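Local structure of adenylate cyclase-like protein (Chlamydia trachomatis, 3GQS) at residues R4-L10 against L96-Y102; S23-V29 against A50-N56. The protein is of unknown function, but this piece of it is an FHA domain, a fold that in relatives commonly recognises phosphothreonine peptides. All coordinates share one frame. Residue numbers count along the deposited sequence, not the author numbering.

Contact 1: residues R4-L10 against L96-Y102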
loop_
_atom_site.group_PDB
_atom_site.type_symbol
_atom_site.label_atom_id
_atom_site.label_comp_id
_atom_site.label_asym_id
_atom_site.label_seq_id
_atom_site.Cartn_x
_atom_site.Cartn_y
_atom_site.Cartn_z
ATOM N N ARG A 4 -12.458 -6.463 -8.368
ATOM C CA ARG A 4 -12.406 -5.107 -7.777
ATOM C C ARG A 4 -11.579 -5.035 -6.482
ATOM O O ARG A 4 -11.975 -5.585 -5.461
ATOM C CB ARG A 4 -13.850 -4.696 -7.493
ATOM C CG ARG A 4 -14.065 -3.297 -7.102
ATOM C CD ARG A 4 -15.483 -3.076 -6.609
ATOM N NE ARG A 4 -15.663 -1.694 -6.173
ATOM C CZ ARG A 4 -15.823 -0.651 -6.985
ATOM N NH1 ARG A 4 -15.984 0.547 -6.459
ATOM N NH2 ARG A 4 -15.867 -0.803 -8.322
ATOM N N PHE A 5 -10.438 -4.357 -6.529
ATOM C CA PHE A 5 -9.555 -4.230 -5.350
ATOM C C PHE A 5 -9.783 -2.918 -4.619
ATOM O O PHE A 5 -9.963 -1.891 -5.240
ATOM C CB PHE A 5 -8.068 -4.248 -5.713
ATOM C CG PHE A 5 -7.573 -5.562 -6.267
ATOM C CD1 PHE A 5 -7.130 -6.576 -5.410
ATOM C CD2 PHE A 5 -7.501 -5.770 -7.661
ATOM C CE1 PHE A 5 -6.650 -7.810 -5.929
ATOM C CE2 PHE A 5 -7.024 -6.963 -8.175
ATOM C CZ PHE A 5 -6.595 -7.994 -7.309
ATOM N N LEU A 6 -9.669 -2.973 -3.301
ATOM C CA LEU A 6 -9.745 -1.772 -2.465
ATOM C C LEU A 6 -8.637 -1.816 -1.435
ATOM O O LEU A 6 -8.307 -2.864 -0.924
ATOM C CB LEU A 6 -11.137 -1.622 -1.793
ATOM C CG LEU A 6 -12.299 -1.273 -2.735
ATOM C CD1 LEU A 6 -13.202 -2.525 -3.016
ATOM C CD2 LEU A 6 -13.104 -0.084 -2.188
ATOM N N LEU A 7 -8.061 -0.671 -1.130
ATOM C CA LEU A 7 -7.056 -0.614 -0.127
ATOM C C LEU A 7 -7.789 -0.153 1.144
ATOM O O LEU A 7 -8.417 0.895 1.145
ATOM C CB LEU A 7 -5.920 0.356 -0.519
ATOM C CG LEU A 7 -4.757 0.458 0.498
ATOM C CD1 LEU A 7 -3.455 0.848 -0.105
ATOM C CD2 LEU A 7 -5.066 1.437 1.558
ATOM N N LYS A 8 -7.774 -0.946 2.191
ATOM C CA LYS A 8 -8.355 -0.412 3.454
ATOM C C LYS A 8 -7.276 -0.206 4.522
ATOM O O LYS A 8 -6.488 -1.089 4.796
ATOM C CB LYS A 8 -9.580 -1.183 3.959
ATOM C CG LYS A 8 -9.447 -2.608 4.135
ATOM C CD LYS A 8 -10.689 -3.235 4.855
ATOM C CE LYS A 8 -12.011 -3.107 4.052
ATOM N NZ LYS A 8 -13.194 -3.791 4.692
ATOM N N VAL A 9 -7.244 0.970 5.088
ATOM C CA VAL A 9 -6.376 1.259 6.255
ATOM C C VAL A 9 -7.000 0.721 7.571
ATOM O O VAL A 9 -8.132 1.052 7.890
ATOM C CB VAL A 9 -6.180 2.729 6.409
ATOM C CG1 VAL A 9 -5.312 3.058 7.721
ATOM C CG2 VAL A 9 -5.566 3.329 5.150
ATOM N N LEU A 10 -6.224 -0.090 8.291
ATOM C CA LEU A 10 -6.650 -0.828 9.485
ATOM C C LEU A 10 -6.382 -0.091 10.795
ATOM O O LEU A 10 -7.121 -0.290 11.768
ATOM C CB LEU A 10 -5.965 -2.198 9.560
ATOM C CG LEU A 10 -6.207 -3.091 8.322
ATOM C CD1 LEU A 10 -5.334 -4.361 8.258
ATOM C CD2 LEU A 10 -7.705 -3.401 8.198
ATOM N N LEU A 96 -1.110 0.157 9.276
ATOM C CA LEU A 96 -1.433 -1.180 8.794
ATOM C C LEU A 96 -2.469 -1.025 7.700
ATOM O O LEU A 96 -3.349 -0.204 7.794
ATOM C CB LEU A 96 -1.966 -2.059 9.933
ATOM C CG LEU A 96 -1.009 -2.488 11.057
ATOM C CD1 LEU A 96 -1.780 -3.328 12.182
ATOM C CD2 LEU A 96 0.232 -3.246 10.554
ATOM N N PHE A 97 -2.325 -1.777 6.633
ATOM C CA PHE A 97 -3.370 -1.837 5.607
ATOM C C PHE A 97 -3.417 -3.144 4.882
ATOM O O PHE A 97 -2.519 -3.988 4.985
ATOM C CB PHE A 97 -3.260 -0.685 4.632
ATOM C CG PHE A 97 -2.138 -0.803 3.636
ATOM C CD1 PHE A 97 -2.298 -1.563 2.468
ATOM C CD2 PHE A 97 -0.963 -0.114 3.829
ATOM C CE1 PHE A 97 -1.304 -1.633 1.500
ATOM C CE2 PHE A 97 0.053 -0.199 2.874
ATOM C CZ PHE A 97 -0.132 -0.966 1.690
ATOM N N LEU A 98 -4.505 -3.345 4.175
ATOM C CA LEU A 98 -4.612 -4.527 3.314
ATOM C C LEU A 98 -5.514 -4.296 2.134
ATOM O O LEU A 98 -6.248 -3.296 2.083
ATOM C CB LEU A 98 -5.043 -5.783 4.084
ATOM C CG LEU A 98 -6.415 -5.925 4.710
ATOM C CD1 LEU A 98 -7.568 -5.493 3.846
ATOM C CD2 LEU A 98 -6.510 -7.388 5.028
ATOM N N LEU A 99 -5.382 -5.197 1.177
ATOM C CA LEU A 99 -6.211 -5.199 0.001
ATOM C C LEU A 99 -7.273 -6.217 0.216
ATOM O O LEU A 99 -7.017 -7.328 0.660
ATOM C CB LEU A 99 -5.478 -5.583 -1.312
ATOM C CG LEU A 99 -4.503 -4.570 -1.921
ATOM C CD1 LEU A 99 -4.591 -4.659 -3.447
ATOM C CD2 LEU A 99 -4.752 -3.094 -1.427
ATOM N N VAL A 100 -8.469 -5.793 -0.139
ATOM C CA VAL A 100 -9.566 -6.689 -0.345
ATOM C C VAL A 100 -9.896 -6.747 -1.829
ATOM O O VAL A 100 -9.657 -5.791 -2.593
ATOM C CB VAL A 100 -10.770 -6.284 0.493
ATOM C CG1 VAL A 100 -10.460 -6.603 1.945
ATOM C CG2 VAL A 100 -11.124 -4.802 0.249
ATOM N N ASP A 101 -10.427 -7.887 -2.216
ATOM C CA ASP A 101 -10.819 -8.162 -3.600
ATOM C C ASP A 101 -12.263 -8.673 -3.588
ATOM O O ASP A 101 -12.611 -9.582 -2.846
ATOM C CB ASP A 101 -9.888 -9.197 -4.228
ATOM C CG ASP A 101 -10.168 -9.450 -5.706
ATOM O OD1 ASP A 101 -10.667 -8.582 -6.442
ATOM O OD2 ASP A 101 -9.852 -10.551 -6.156
ATOM N N TYR A 102 -13.100 -8.012 -4.365
ATOM C CA TYR A 102 -14.469 -8.435 -4.593
ATOM C C TYR A 102 -14.459 -9.093 -5.967
ATOM O O TYR A 102 -14.383 -8.414 -6.985
ATOM C CB TYR A 102 -15.439 -7.248 -4.536
ATOM C CG TYR A 102 -15.613 -6.671 -3.134
ATOM C CD1 TYR A 102 -14.802 -5.630 -2.668
ATOM C CD2 TYR A 102 -16.588 -7.179 -2.272
ATOM C CE1 TYR A 102 -14.966 -5.113 -1.374
ATOM C CE2 TYR A 102 -16.776 -6.667 -1.010
ATOM C CZ TYR A 102 -15.957 -5.649 -0.557
ATOM O OH TYR A 102 -16.143 -5.172 0.710
HETATM O O HOH W 1 -14.313 -3.751 1.955
#
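Seven main-chain hydrogen bonds join residues 4-10 to residues 96-102. Three pairs bond reciprocally: Arg4 N to Tyr102 O (3.1 Å) and Tyr102 N to Arg4 O (2.9 Å), Leu6 N to Val100 O (2.9 Å) and Val100 N to Leu6 O (3.0 Å), Lys8 N to Leu98 O (2.8 Å) and Leu98 N to Lys8 O (3.1 Å). Leu10 N to Leu96 O (2.9 Å) adds a seventh just beyond the strand. Their N-H...O angles of 158-171° and strand directions 156° apart establish regular antiparallel pairing. At the non-hydrogen-bonded positions the CA atoms come closer, 4.4 Å for Val9 and Phe97, and CA-H...O contacts such as Phe5 CA to Val100 O (3.2 Å) fill in. One water links Lys8 NZ (3.0 Å) to Tyr102 OH (2.6 Å), while Asp101 OD1 is hydrogen-bonded to Ser3 OG. The pairing joins the first and last strands of the FHA beta-sandwich, bringing the two ends of the domain together; strand 18-21 flanks strand 4-9 on its other edge. The inward face carries Phe5, Leu7, Val9, Phe97 and Leu99, with Asp101 at its end, CG 3.9 Å from Phe5 CE1 and over the ring face. Leu7 CD1 lies 4.0 Å from the Phe97 ring centroid, 27° off the normal, a CH-pi contact; Phe5 CD1 meets Leu99 CD1 at 3.7 Å, and both residues reach Val60 of the facing sheet. On the outer face, Leu6 CB packs on Val100 CG2 (3.8 Å), Leu6 CD1 sits 3.5 Å from Tyr102 CD1 at the ring edge, and Lys8 CG lies 3.5 Å from Leu98 CD1.

Contact 2: residues S23-V29 against A50-N56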
loop_
_atom_site.group_PDB
_atom_site.type_symbol
_atom_site.label_atom_id
_atom_site.label_comp_id
_atom_site.label_asym_id
_atom_site.label_seq_id
_atom_site.Cartn_x
_atom_site.Cartn_y
_atom_site.Cartn_z
ATOM N N SER A 23 -7.704 -1.218 -12.010
ATOM C CA SER A 23 -6.849 -2.171 -12.713
ATOM C C SER A 23 -6.017 -1.407 -13.759
ATOM O O SER A 23 -6.509 -0.492 -14.458
ATOM C CB SER A 23 -7.661 -3.324 -13.329
ATOM O OG SER A 23 -8.148 -2.946 -14.578
ATOM N N GLY A 24 -4.743 -1.764 -13.862
ATOM C CA GLY A 24 -3.814 -1.021 -14.760
ATOM C C GLY A 24 -3.292 0.298 -14.175
ATOM O O GLY A 24 -2.677 1.105 -14.866
ATOM N N LYS A 25 -3.527 0.545 -12.887
ATOM C CA LYS A 25 -3.026 1.805 -12.304
ATOM C C LYS A 25 -2.048 1.558 -11.206
ATOM O O LYS A 25 -2.005 0.485 -10.624
ATOM C CB LYS A 25 -4.173 2.713 -11.866
ATOM C CG LYS A 25 -5.118 3.012 -13.057
ATOM C CD LYS A 25 -5.537 4.459 -13.160
ATOM C CE LYS A 25 -6.303 4.733 -14.469
ATOM N NZ LYS A 25 -7.786 4.416 -14.308
ATOM N N THR A 26 -1.272 2.591 -10.934
ATOM C CA THR A 26 -0.211 2.604 -9.934
ATOM C C THR A 26 -0.545 3.683 -8.907
ATOM O O THR A 26 -0.927 4.774 -9.278
ATOM C CB THR A 26 1.118 2.988 -10.581
ATOM O OG1 THR A 26 1.416 2.064 -11.659
ATOM C CG2 THR A 26 2.266 3.034 -9.565
ATOM N N TYR A 27 -0.354 3.381 -7.619
ATOM C CA TYR A 27 -0.695 4.327 -6.556
ATOM C C TYR A 27 0.456 4.434 -5.558
ATOM O O TYR A 27 0.987 3.477 -5.101
ATOM C CB TYR A 27 -1.955 3.869 -5.797
ATOM C CG TYR A 27 -3.222 3.827 -6.631
ATOM C CD1 TYR A 27 -4.188 4.803 -6.525
ATOM C CD2 TYR A 27 -3.472 2.757 -7.459
ATOM C CE1 TYR A 27 -5.347 4.730 -7.270
ATOM C CE2 TYR A 27 -4.616 2.705 -8.223
ATOM C CZ TYR A 27 -5.531 3.685 -8.146
ATOM O OH TYR A 27 -6.679 3.582 -8.940
ATOM N N ILE A 28 0.821 5.627 -5.225
ATOM C CA ILE A 28 1.902 5.849 -4.287
ATOM C C ILE A 28 1.289 6.112 -2.922
ATOM O O ILE A 28 0.404 6.913 -2.809
ATOM C CB ILE A 28 2.712 7.051 -4.715
ATOM C CG1 ILE A 28 3.368 6.761 -6.110
ATOM C CG2 ILE A 28 3.756 7.406 -3.686
ATOM C CD1 ILE A 28 4.032 8.023 -6.764
ATOM N N VAL A 29 1.774 5.418 -1.920
ATOM C CA VAL A 29 1.276 5.597 -0.544
ATOM C C VAL A 29 2.379 6.372 0.222
ATOM O O VAL A 29 3.495 5.970 0.232
ATOM C CB VAL A 29 0.946 4.246 0.145
ATOM C CG1 VAL A 29 0.413 4.458 1.676
ATOM C CG2 VAL A 29 -0.057 3.456 -0.682
ATOM N N ALA A 50 5.714 3.613 -0.589
ATOM C CA ALA A 50 5.397 2.341 -1.222
ATOM C C ALA A 50 4.593 2.667 -2.460
ATOM O O ALA A 50 3.881 3.643 -2.496
ATOM C CB ALA A 50 4.559 1.420 -0.294
ATOM N N LYS A 51 4.697 1.790 -3.447
ATOM C CA LYS A 51 3.945 1.929 -4.667
ATOM C C LYS A 51 3.187 0.665 -4.924
ATOM O O LYS A 51 3.718 -0.395 -4.745
ATOM C CB LYS A 51 4.873 2.211 -5.837
ATOM C CG LYS A 51 4.110 2.798 -6.967
ATOM C CD LYS A 51 4.820 3.992 -7.669
ATOM C CE LYS A 51 6.018 3.619 -8.373
ATOM N NZ LYS A 51 6.747 4.889 -8.836
ATOM N N ILE A 52 1.928 0.796 -5.297
ATOM C CA ILE A 52 1.063 -0.360 -5.516
ATOM C C ILE A 52 0.627 -0.340 -6.966
ATOM O O ILE A 52 0.030 0.598 -7.431
ATOM C CB ILE A 52 -0.184 -0.361 -4.552
ATOM C CG1 ILE A 52 0.291 -0.309 -3.103
ATOM C CG2 ILE A 52 -1.150 -1.578 -4.827
ATOM C CD1 ILE A 52 -0.882 -0.203 -2.056
ATOM N N ILE A 53 0.996 -1.380 -7.677
ATOM C CA ILE A 53 0.752 -1.475 -9.104
ATOM C C ILE A 53 -0.272 -2.542 -9.345
ATOM O O ILE A 53 -0.058 -3.710 -9.052
ATOM C CB ILE A 53 2.051 -1.813 -9.853
ATOM C CG1 ILE A 53 3.015 -0.621 -9.772
ATOM C CG2 ILE A 53 1.775 -2.183 -11.351
ATOM C CD1 ILE A 53 4.455 -1.025 -9.578
ATOM N N ILE A 54 -1.408 -2.148 -9.870
ATOM C CA ILE A 54 -2.443 -3.133 -10.179
ATOM C C ILE A 54 -2.318 -3.421 -11.651
ATOM O O ILE A 54 -2.514 -2.549 -12.485
ATOM C CB ILE A 54 -3.854 -2.687 -9.799
ATOM C CG1 ILE A 54 -3.958 -2.611 -8.248
ATOM C CG2 ILE A 54 -4.889 -3.695 -10.299
ATOM C CD1 ILE A 54 -3.877 -1.292 -7.768
ATOM N N GLY A 55 -1.925 -4.651 -11.945
ATOM C CA GLY A 55 -1.785 -5.100 -13.314
ATOM C C GLY A 55 -3.166 -5.264 -13.900
ATOM O O GLY A 55 -4.167 -5.231 -13.202
ATOM N N ASN A 56 -3.226 -5.445 -15.202
ATOM C CA ASN A 56 -4.506 -5.561 -15.850
ATOM C C ASN A 56 -5.169 -6.923 -15.678
ATOM O O ASN A 56 -6.311 -7.094 -16.097
ATOM C CB ASN A 56 -4.390 -5.173 -17.326
ATOM C CG ASN A 56 -4.364 -3.671 -17.494
ATOM O OD1 ASN A 56 -5.263 -2.944 -16.954
ATOM N ND2 ASN A 56 -3.321 -3.168 -18.178
#
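A glycine with a left-handed backbone (phi 79°, psi 10°) leads into this pairing: at Gly24 a CB would fall 2.5 Å from Asn56 OD1 and press on the preceding carbonyl. Gly24 N makes a short but strongly bent, weak hydrogen bond to Ile54 O (2.7 Å, 122°). Ile54 N to Lys25 O (2.8 Å, 171°) is nearly linear, and the regular pairing begins with Thr26 and Ile53, followed by Tyr27 N to Ile52 O and Ile52 N to Tyr27 O, both 2.8 Å. Val29 N to Ala50 O (2.8 Å) continues it, and Ala50 N to Val29 O (3.3 Å) is weak. Strand directions 161° apart confirm the antiparallel sense. Within the FHA beta-sandwich these are adjacent strands of the second sheet, with strand 60-64 on the far side of strand 50-54 and strand 38-39 beyond strand 26-29. Tyr27, Val29, Ala50 and Ile52 share the buried face: Val29 CG2 packs on Ile52 CD1 (4.0 Å) and Tyr27 CD2 approaches Ile54 CD1 (4.1 Å), while Tyr27 OH is hydrogen-bonded to Asp22 N. The opposite face carries Thr26, Ile28, Lys51 and Ile53, where the aliphatic part of Lys51 lies along Ile28, CD to CG1 at 3.5 Å.

How the contacts relate
Contacts 1 and 2 lie in the two different sheets of the FHA sandwich, their centres about 13 Å apart. Along the chain, contact 2 is nested within the loop that contact 1 closes: strand 4-9 comes first, then 26-30 and 50-54, and finally 95-102. The sheets meet through buried side chains. Ile52 CD1 touches both Leu7 CD1 (3.4 Å) and Phe97 CE1 (3.9 Å), and Ile54 CG2 lies 4.3 Å from Phe5 CD2. Leu21 of strand 18-21 also bridges the layers, touching Leu7 and Leu99 of contact 1 and Tyr27, Ile52 and Ile54 of contact 2. Both contacts thus contribute to one hydrophobic interior between the sheets.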